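Local structure of 'Carboxyl esterase 2 (5MIF) at residues G238-T241 with D242-R245; F246-S249 with L250-D254; V283-D287 with P288-Q292. The protein is a fungal carboxylesterase of the alpha/beta hydrolase fold that probably hydrolyses carboxylic ester bonds. All coordinates share one frame; numbering follows the deposited sequence.

Contact 1: residues G238-T241 with D242-R245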
ATOM      1  N   GLY A 238       2.216  -9.873  18.509  1.00 57.21           N
ATOM      2  CA  GLY A 238       2.589 -10.488  17.246  1.00 58.03           C
ATOM      3  C   GLY A 238       4.051 -10.884  17.140  1.00 57.96           C
ATOM      4  O   GLY A 238       4.383 -11.883  16.504  1.00 61.17           O
ATOM      5  N   LEU A 239       4.920 -10.092  17.757  1.00 56.11           N
ATOM      6  CA  LEU A 239       6.355 -10.335  17.738  1.00 54.32           C
ATOM      7  C   LEU A 239       7.012  -9.568  18.876  1.00 56.58           C
ATOM      8  O   LEU A 239       6.916  -8.346  18.940  1.00 57.01           O
ATOM      9  CB  LEU A 239       6.969  -9.900  16.406  1.00 52.83           C
ATOM     10  CG  LEU A 239       8.502  -9.929  16.352  1.00 53.38           C
ATOM     11  CD1 LEU A 239       8.999 -11.357  16.484  1.00 52.26           C
ATOM     12  CD2 LEU A 239       9.065  -9.248  15.089  1.00 49.90           C
ATOM     13  N   THR A 240       7.715 -10.278  19.752  1.00 59.04           N
ATOM     14  CA  THR A 240       8.352  -9.637  20.896  1.00 62.89           C
ATOM     15  C   THR A 240       9.860  -9.585  20.716  1.00 59.49           C
ATOM     16  O   THR A 240      10.423 -10.335  19.921  1.00 60.05           O
ATOM     17  CB  THR A 240       8.036 -10.378  22.205  1.00 63.79           C
ATOM     18  OG1 THR A 240       8.862 -11.548  22.305  1.00 63.85           O
ATOM     19  CG2 THR A 240       6.564 -10.776  22.248  1.00 58.96           C
ATOM     20  N   THR A 241      10.516  -8.708  21.464  1.00 58.94           N
ATOM     21  CA  THR A 241      11.962  -8.595  21.390  1.00 63.01           C
ATOM     22  C   THR A 241      12.628  -9.888  21.867  1.00 64.31           C
ATOM     23  O   THR A 241      13.714 -10.231  21.412  1.00 62.69           O
ATOM     24  CB  THR A 241      12.482  -7.406  22.215  1.00 67.12           C
ATOM     25  OG1 THR A 241      11.775  -7.343  23.462  1.00 70.41           O
ATOM     26  CG2 THR A 241      12.283  -6.102  21.457  1.00 66.56           C
ATOM     27  N   ASP A 242      11.980 -10.602  22.782  1.00 60.77           N
ATOM     28  CA  ASP A 242      12.512 -11.872  23.261  1.00 63.71           C
ATOM     29  C   ASP A 242      12.480 -12.951  22.188  1.00 63.41           C
ATOM     30  O   ASP A 242      13.421 -13.735  22.061  1.00 62.49           O
ATOM     31  CB  ASP A 242      11.751 -12.350  24.498  1.00 63.60           C
ATOM     32  CG  ASP A 242      12.114 -11.558  25.740  1.00 70.90           C
ATOM     33  OD1 ASP A 242      13.106 -10.793  25.695  1.00 67.18           O
ATOM     34  OD2 ASP A 242      11.418 -11.720  26.767  1.00 73.97           O
ATOM     35  N   GLU A 243      11.392 -13.005  21.430  1.00 62.49           N
ATOM     36  CA  GLU A 243      11.279 -13.974  20.351  1.00 56.60           C
ATOM     37  C   GLU A 243      12.338 -13.703  19.279  1.00 56.61           C
ATOM     38  O   GLU A 243      12.918 -14.630  18.711  1.00 57.35           O
ATOM     39  CB  GLU A 243       9.875 -13.934  19.752  1.00 59.87           C
ATOM     40  CG  GLU A 243       8.792 -14.545  20.637  1.00 62.15           C
ATOM     41  CD  GLU A 243       7.385 -14.307  20.099  1.00 61.44           C
ATOM     42  OE1 GLU A 243       7.135 -13.226  19.507  1.00 59.06           O
ATOM     43  OE2 GLU A 243       6.548 -15.227  20.221  1.00 56.59           O
ATOM     44  N   ILE A 244      12.604 -12.425  19.031  1.00 54.87           N
ATOM     45  CA  ILE A 244      13.632 -12.009  18.081  1.00 58.89           C
ATOM     46  C   ILE A 244      15.022 -12.490  18.500  1.00 58.23           C
ATOM     47  O   ILE A 244      15.788 -13.019  17.684  1.00 54.29           O
ATOM     48  CB  ILE A 244      13.653 -10.471  17.916  1.00 54.92           C
ATOM     49  CG1 ILE A 244      12.376  -9.991  17.222  1.00 56.45           C
ATOM     50  CG2 ILE A 244      14.869 -10.022  17.123  1.00 52.11           C
ATOM     51  CD1 ILE A 244      12.332  -8.485  17.010  1.00 54.16           C
ATOM     52  N   ARG A 245      15.342 -12.308  19.777  1.00 58.15           N
ATOM     53  CA  ARG A 245      16.650 -12.687  20.294  1.00 57.47           C
ATOM     54  C   ARG A 245      16.823 -14.193  20.240  1.00 52.25           C
ATOM     55  O   ARG A 245      17.884 -14.686  19.866  1.00 50.56           O
ATOM     56  CB  ARG A 245      16.806 -12.209  21.729  1.00 60.32           C
ATOM     57  CG  ARG A 245      16.797 -10.720  21.862  1.00 65.87           C
ATOM     58  CD  ARG A 245      16.689 -10.318  23.311  1.00 69.62           C
ATOM     59  NE  ARG A 245      16.460  -8.887  23.439  1.00 73.35           N
ATOM     60  CZ  ARG A 245      17.400  -7.969  23.252  1.00 79.51           C
ATOM     61  NH1 ARG A 245      18.633  -8.334  22.916  1.00 79.88           N
ATOM     62  NH2 ARG A 245      17.107  -6.681  23.387  1.00 84.80           N
TER
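Thr240 and Glu243 meet at about a right angle and trade hydrogen bonds across the start of helix 241-251, a worked example of the capping box. In one direction the hydroxyl of Thr240 does the capping: the backbone N of Glu243 gives its hydrogen to Thr240 OG1 over 3.0 Å, nearly straight at 162°. With chi1 at 78°, OG1 stands between the backbone N and the carbonyl carbon, on the side where the N-H of Glu243 lies. In the other direction the extended chain of Glu243 reaches back along the preceding residues, its CG passing Thr240 OG1, until OE1 takes the N-H of Thr240 at 3.0 Å. That amide arrives on the anti side of the carboxylate, somewhat out of its plane, while the other oxygen, OE2, is hydrogen-bonded to Ser51 OG. The amides of Thr240 and Glu243 thus each find a side-chain acceptor, and the carboxylate is held at both oxygens. Behind the box the regular helix pattern sets in, with Ile244 N bonded to Thr240 O and Arg245 N to Thr241 O.

A second, apolar pair lies beside the box. Leu239 and Ile244 cross at about a right angle, the CD1 branch of the leucine resting on Ile244 CG1 at 3.7 Å and its CD2 branch against Ile244 CD1. Farther along, the straight chain of Arg245 passes Thr241 O, with CG 3.2 Å from it, on the way to a salt bridge with Glu226.

The contact lies at the surface, yet one side of it faces the fold: Thr241 and Ile244 pack on Phe230 of helix 228-232, and Leu239 touches Asp287, in the loop after strand 279-284, and His317, just after strand 315-316.

Contact 2: residues F246-S249 with L250-D254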
ATOM      1  N   PHE A 246      15.762 -14.909  20.602  1.00 49.03           N
ATOM      2  CA  PHE A 246      15.754 -16.360  20.542  1.00 47.18           C
ATOM      3  C   PHE A 246      16.004 -16.870  19.121  1.00 54.47           C
ATOM      4  O   PHE A 246      16.863 -17.729  18.904  1.00 50.93           O
ATOM      5  CB  PHE A 246      14.427 -16.901  21.079  1.00 48.85           C
ATOM      6  CG  PHE A 246      14.344 -18.402  21.098  1.00 54.97           C
ATOM      7  CD1 PHE A 246      13.929 -19.105  19.980  1.00 55.91           C
ATOM      8  CD2 PHE A 246      14.704 -19.113  22.232  1.00 56.29           C
ATOM      9  CE1 PHE A 246      13.859 -20.493  19.997  1.00 57.66           C
ATOM     10  CE2 PHE A 246      14.645 -20.490  22.253  1.00 53.19           C
ATOM     11  CZ  PHE A 246      14.222 -21.184  21.141  1.00 59.42           C
ATOM     12  N   ALA A 247      15.255 -16.340  18.156  1.00 50.35           N
ATOM     13  CA  ALA A 247      15.406 -16.772  16.772  1.00 48.68           C
ATOM     14  C   ALA A 247      16.811 -16.472  16.271  1.00 44.97           C
ATOM     15  O   ALA A 247      17.428 -17.306  15.591  1.00 41.50           O
ATOM     16  CB  ALA A 247      14.366 -16.099  15.877  1.00 49.90           C
ATOM     17  N   ALA A 248      17.316 -15.288  16.619  1.00 43.57           N
ATOM     18  CA  ALA A 248      18.645 -14.867  16.198  1.00 46.43           C
ATOM     19  C   ALA A 248      19.746 -15.720  16.831  1.00 48.69           C
ATOM     20  O   ALA A 248      20.819 -15.900  16.242  1.00 46.64           O
ATOM     21  CB  ALA A 248      18.868 -13.406  16.540  1.00 47.56           C
ATOM     22  N   SER A 249      19.488 -16.210  18.042  1.00 48.22           N
ATOM     23  CA  SER A 249      20.469 -17.028  18.759  1.00 50.94           C
ATOM     24  C   SER A 249      20.547 -18.444  18.187  1.00 46.89           C
ATOM     25  O   SER A 249      21.583 -19.092  18.295  1.00 49.78           O
ATOM     26  CB  SER A 249      20.157 -17.074  20.265  1.00 46.85           C
ATOM     27  OG  SER A 249      19.077 -17.947  20.539  1.00 52.12           O
ATOM     28  N   LEU A 250      19.464 -18.929  17.580  1.00 47.11           N
ATOM     29  CA  LEU A 250      19.501 -20.242  16.935  1.00 44.87           C
ATOM     30  C   LEU A 250      20.058 -20.171  15.518  1.00 46.28           C
ATOM     31  O   LEU A 250      20.753 -21.090  15.072  1.00 42.19           O
ATOM     32  CB  LEU A 250      18.113 -20.882  16.894  1.00 47.39           C
ATOM     33  CG  LEU A 250      17.476 -21.226  18.236  1.00 52.34           C
ATOM     34  CD1 LEU A 250      16.297 -22.156  18.026  1.00 48.08           C
ATOM     35  CD2 LEU A 250      18.508 -21.846  19.157  1.00 49.63           C
ATOM     36  N   PHE A 251      19.747 -19.084  14.813  1.00 43.48           N
ATOM     37  CA  PHE A 251      20.145 -18.920  13.416  1.00 40.82           C
ATOM     38  C   PHE A 251      21.586 -18.412  13.317  1.00 38.35           C
ATOM     39  O   PHE A 251      22.374 -18.913  12.525  1.00 40.16           O
ATOM     40  CB  PHE A 251      19.166 -17.963  12.712  1.00 36.95           C
ATOM     41  CG  PHE A 251      19.517 -17.652  11.288  1.00 38.43           C
ATOM     42  CD1 PHE A 251      19.527 -18.658  10.324  1.00 37.63           C
ATOM     43  CD2 PHE A 251      19.778 -16.343  10.894  1.00 36.38           C
ATOM     44  CE1 PHE A 251      19.824 -18.375   9.001  1.00 34.77           C
ATOM     45  CE2 PHE A 251      20.079 -16.049   9.572  1.00 37.88           C
ATOM     46  CZ  PHE A 251      20.095 -17.065   8.620  1.00 35.02           C
ATOM     47  N   THR A 252      21.929 -17.443  14.161  1.00 41.10           N
ATOM     48  CA  THR A 252      23.288 -16.916  14.241  1.00 41.57           C
ATOM     49  C   THR A 252      23.781 -16.976  15.696  1.00 45.81           C
ATOM     50  O   THR A 252      23.847 -15.948  16.371  1.00 43.78           O
ATOM     51  CB  THR A 252      23.379 -15.456  13.731  1.00 41.96           C
ATOM     52  OG1 THR A 252      22.307 -14.685  14.302  1.00 42.42           O
ATOM     53  CG2 THR A 252      23.274 -15.399  12.213  1.00 42.36           C
ATOM     54  N   PRO A 253      24.110 -18.192  16.184  1.00 44.81           N
ATOM     55  CA  PRO A 253      24.586 -18.376  17.561  1.00 49.39           C
ATOM     56  C   PRO A 253      25.857 -17.575  17.863  1.00 45.23           C
ATOM     57  O   PRO A 253      26.057 -17.164  18.999  1.00 47.53           O
ATOM     58  CB  PRO A 253      24.846 -19.887  17.650  1.00 44.69           C
ATOM     59  CG  PRO A 253      24.915 -20.368  16.231  1.00 44.69           C
ATOM     60  CD  PRO A 253      23.990 -19.477  15.470  1.00 36.92           C
ATOM     61  N   ASP A 254      26.703 -17.366  16.859  1.00 47.32           N
ATOM     62  CA  ASP A 254      27.875 -16.509  17.012  1.00 46.81           C
ATOM     63  C   ASP A 254      27.496 -15.069  16.648  1.00 50.70           C
ATOM     64  O   ASP A 254      27.265 -14.770  15.481  1.00 50.16           O
ATOM     65  CB  ASP A 254      29.031 -17.009  16.135  1.00 45.30           C
ATOM     66  CG  ASP A 254      30.305 -16.176  16.287  1.00 45.50           C
ATOM     67  OD1 ASP A 254      30.310 -15.192  17.052  1.00 50.73           O
ATOM     68  OD2 ASP A 254      31.299 -16.490  15.603  1.00 47.37           O
TER
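Phe246 and Leu250 touch one turn apart near the C-terminal end of helix 241-251, a helix of the alpha/beta hydrolase fold. Phe246 O is gripped twice: Leu250 N reaches it at 3.2 Å in the ordinary helical bond, and the hydroxyl of Ser249 donates to it at 2.8 Å. Both donors approach from the same face of the carbonyl plane. Ser249 OG can do this because it sits between its own backbone N and carbonyl carbon (chi1 77°), which points it back to the carbonyl three residues earlier. Ala247 O is held by Phe251 N at 3.0 Å, with a weak further bond from Leu250 N.

The last turn ends at Thr252, the first residue to leave helical backbone angles, and this residue supplies two donors to Ala248 O. Its backbone N lies above the carbonyl plane, whereas its hydroxyl comes in that plane on a lone pair, with OG1 only 2.7 Å from Ala248 O. One acceptor is thus satisfied from two directions, main chain and side chain, by a buried threonine. Thr252 O accepts from Arg258 NH2.

The apolar side chains frame this polar network. Leu250 CD1 touches the Phe246 ring at CE1, 3.5 Å away, in an oblique approach, and that ring also meets the ring of Phe55, the two planes at about 60°. On another side the buried Phe251 stacks with Trp120 and packs on Pro159 and Asn160, which places the helix end against helix 158-173. Ser249 O faces Pro253, whose nitrogen has no hydrogen to offer; instead Pro253 CA comes to 3.2 Å from Ser249 O in a CA-H...O contact.

Contact 3: residues V283-D287 with P288-Q292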
ATOM      1  N   VAL A 283       5.657  -2.995   5.419  1.00 38.29           N
ATOM      2  CA  VAL A 283       5.901  -3.212   6.853  1.00 41.77           C
ATOM      3  C   VAL A 283       4.618  -3.036   7.662  1.00 43.22           C
ATOM      4  O   VAL A 283       3.687  -2.348   7.231  1.00 41.31           O
ATOM      5  CB  VAL A 283       6.987  -2.257   7.421  1.00 38.25           C
ATOM      6  CG1 VAL A 283       8.353  -2.547   6.789  1.00 38.40           C
ATOM      7  CG2 VAL A 283       6.570  -0.786   7.243  1.00 38.06           C
ATOM      8  N   ALA A 284       4.557  -3.693   8.818  1.00 41.03           N
ATOM      9  CA  ALA A 284       3.443  -3.497   9.736  1.00 41.01           C
ATOM     10  C   ALA A 284       3.761  -2.328  10.662  1.00 39.26           C
ATOM     11  O   ALA A 284       4.913  -2.123  11.022  1.00 42.56           O
ATOM     12  CB  ALA A 284       3.173  -4.765  10.541  1.00 42.97           C
ATOM     13  N   GLU A 285       2.746  -1.570  11.059  1.00 41.39           N
ATOM     14  CA  GLU A 285       2.974  -0.408  11.909  1.00 44.34           C
ATOM     15  C   GLU A 285       3.425  -0.805  13.313  1.00 45.72           C
ATOM     16  O   GLU A 285       4.417  -0.285  13.832  1.00 43.15           O
ATOM     17  CB  GLU A 285       1.713   0.441  12.010  1.00 39.27           C
ATOM     18  CG  GLU A 285       1.835   1.590  12.983  1.00 39.88           C
ATOM     19  CD  GLU A 285       0.513   2.292  13.213  1.00 39.00           C
ATOM     20  OE1 GLU A 285      -0.540   1.626  13.093  1.00 43.20           O
ATOM     21  OE2 GLU A 285       0.525   3.492  13.549  1.00 39.23           O
ATOM     22  N   VAL A 286       2.695  -1.732  13.918  1.00 46.27           N
ATOM     23  CA  VAL A 286       2.959  -2.132  15.299  1.00 49.78           C
ATOM     24  C   VAL A 286       3.819  -3.396  15.292  1.00 43.35           C
ATOM     25  O   VAL A 286       3.321  -4.518  15.250  1.00 45.82           O
ATOM     26  CB  VAL A 286       1.637  -2.329  16.064  1.00 48.18           C
ATOM     27  CG1 VAL A 286       1.887  -2.751  17.501  1.00 49.54           C
ATOM     28  CG2 VAL A 286       0.825  -1.033  16.019  1.00 45.78           C
ATOM     29  N   ASP A 287       5.127  -3.178  15.317  1.00 45.99           N
ATOM     30  CA  ASP A 287       6.104  -4.212  15.011  1.00 42.62           C
ATOM     31  C   ASP A 287       7.495  -3.740  15.402  1.00 45.58           C
ATOM     32  O   ASP A 287       7.973  -2.733  14.883  1.00 47.00           O
ATOM     33  CB  ASP A 287       6.073  -4.548  13.517  1.00 42.78           C
ATOM     34  CG  ASP A 287       6.976  -5.723  13.141  1.00 44.84           C
ATOM     35  OD1 ASP A 287       7.828  -6.144  13.949  1.00 50.21           O
ATOM     36  OD2 ASP A 287       6.869  -6.214  11.996  1.00 43.01           O
ATOM     37  N   PRO A 288       8.160  -4.482  16.305  1.00 50.01           N
ATOM     38  CA  PRO A 288       9.537  -4.170  16.692  1.00 50.51           C
ATOM     39  C   PRO A 288      10.481  -4.096  15.497  1.00 46.30           C
ATOM     40  O   PRO A 288      11.428  -3.314  15.511  1.00 48.70           O
ATOM     41  CB  PRO A 288       9.942  -5.357  17.578  1.00 48.98           C
ATOM     42  CG  PRO A 288       8.723  -6.044  17.917  1.00 50.38           C
ATOM     43  CD  PRO A 288       7.679  -5.732  16.915  1.00 45.45           C
ATOM     44  N   ILE A 289      10.218  -4.903  14.475  1.00 42.72           N
ATOM     45  CA  ILE A 289      11.157  -5.027  13.364  1.00 47.71           C
ATOM     46  C   ILE A 289      10.839  -4.008  12.242  1.00 46.20           C
ATOM     47  O   ILE A 289      11.520  -3.966  11.216  1.00 44.44           O
ATOM     48  CB  ILE A 289      11.166  -6.484  12.811  1.00 45.88           C
ATOM     49  CG1 ILE A 289      12.550  -6.878  12.322  1.00 54.58           C
ATOM     50  CG2 ILE A 289      10.141  -6.697  11.728  1.00 48.57           C
ATOM     51  CD1 ILE A 289      13.513  -7.071  13.451  1.00 61.04           C
ATOM     52  N   ARG A 290       9.818  -3.179  12.453  1.00 44.71           N
ATOM     53  CA  ARG A 290       9.383  -2.216  11.433  1.00 43.05           C
ATOM     54  C   ARG A 290      10.515  -1.304  10.931  1.00 43.94           C
ATOM     55  O   ARG A 290      10.650  -1.090   9.729  1.00 45.35           O
ATOM     56  CB  ARG A 290       8.232  -1.355  11.968  1.00 43.94           C
ATOM     57  CG  ARG A 290       7.636  -0.396  10.939  1.00 42.16           C
ATOM     58  CD  ARG A 290       6.684   0.587  11.602  1.00 41.69           C
ATOM     59  NE  ARG A 290       7.433   1.672  12.233  1.00 40.83           N
ATOM     60  CZ  ARG A 290       6.978   2.434  13.226  1.00 45.25           C
ATOM     61  NH1 ARG A 290       5.762   2.238  13.716  1.00 47.24           N
ATOM     62  NH2 ARG A 290       7.740   3.403  13.721  1.00 46.77           N
ATOM     63  N   GLN A 291      11.324  -0.772  11.844  1.00 43.35           N
ATOM     64  CA  GLN A 291      12.386   0.172  11.471  1.00 48.22           C
ATOM     65  C   GLN A 291      13.393  -0.405  10.462  1.00 49.44           C
ATOM     66  O   GLN A 291      13.925   0.318   9.606  1.00 46.81           O
ATOM     67  CB  GLN A 291      13.131   0.654  12.722  1.00 51.57           C
ATOM     68  CG  GLN A 291      14.129   1.779  12.463  1.00 53.83           C
ATOM     69  CD  GLN A 291      13.456   3.117  12.213  1.00 60.79           C
ATOM     70  OE1 GLN A 291      12.478   3.464  12.877  1.00 61.65           O
ATOM     71  NE2 GLN A 291      13.964   3.868  11.236  1.00 60.32           N
ATOM     72  N   GLN A 292      13.666  -1.701  10.574  1.00 46.62           N
ATOM     73  CA  GLN A 292      14.647  -2.348   9.707  1.00 48.08           C
ATOM     74  C   GLN A 292      14.250  -2.294   8.236  1.00 42.48           C
ATOM     75  O   GLN A 292      15.068  -1.947   7.375  1.00 44.79           O
ATOM     76  CB  GLN A 292      14.861  -3.805  10.135  1.00 45.51           C
ATOM     77  CG  GLN A 292      15.638  -3.919  11.423  1.00 51.60           C
ATOM     78  CD  GLN A 292      15.979  -5.346  11.780  1.00 53.43           C
ATOM     79  OE1 GLN A 292      15.972  -6.241  10.926  1.00 47.26           O
ATOM     80  NE2 GLN A 292      16.238  -5.579  13.065  1.00 57.29           N
TER
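The guanidinium of Arg290 meets Glu285 O at its edge: NH1 donates to that carbonyl at 2.9 Å, with the oxygen 25° out of the guanidinium plane. Its NH2 has a long, weak ion pair with Glu232. The setting is the strand-to-helix connection of a beta-alpha-beta unit, where strand 279-284 gives way to helix 290-302. The other flat group, the carboxylate of Asp287, is approached from above its plane by the N-H of Ile289, which bonds to Asp287 OD1. Its second oxygen, OD2, accepts from His317 ND1. Asp287, His317 and Ser190 have the geometry of a charge-relay triad, so Asp287 is probably the acid of the catalytic set, as in other alpha/beta hydrolases.

The capping bond is short, 2.7 Å between Ile289 N and Asp287 OD1, and close to straight. With CG anti to the backbone N (chi1 -174°), the carboxylate lies alongside Ile289, whose CG2 methyl sits 3.3 Å from both OD1 and OD2. A type I turn from Asp287 to Arg290 closes the bend, Arg290 N bonding to Asp287 O.

Arg290 leaves this turn with a bend at chi3 (80°), which brings NH1 to Glu285 O. Val283 crosses its chain at about a right angle, CG2 against Arg290 CG. Glu285 and Arg290 point the same way side by side, yet their charged ends do not meet: Glu285 OE1 accepts from Gly314 N, and OE2 forms a salt bridge with Arg298 of the second subunit. Within the bend the arginine is held through a main-chain oxygen, and its aliphatic part runs across another, Ala284 O lying 3.2 Å from Arg290 CG.

Contacts 1 and 2 are the two ends of one helix, 241-251, and share no touch beyond their chain junction; contact 3 joins strand 279-284 to helix 290-302. Burial rises from the surface helix start of contact 1, through the partly buried helix end of contact 2, to the wholly buried bend of contact 3. A side-chain carboxylate accepts a hydrogen bond from a backbone N-H in contacts 1 and 3, whereas in contact 2 hydroxyls donate to carbonyls. Contacts 1 and 3 pack directly: Leu239 CD2 lies 3.5 Å from Asp287 OD1, and Ile244 rests on Pro288 and Ile289. Contact 2 stays about 9 Å from contact 3 at the nearest atoms.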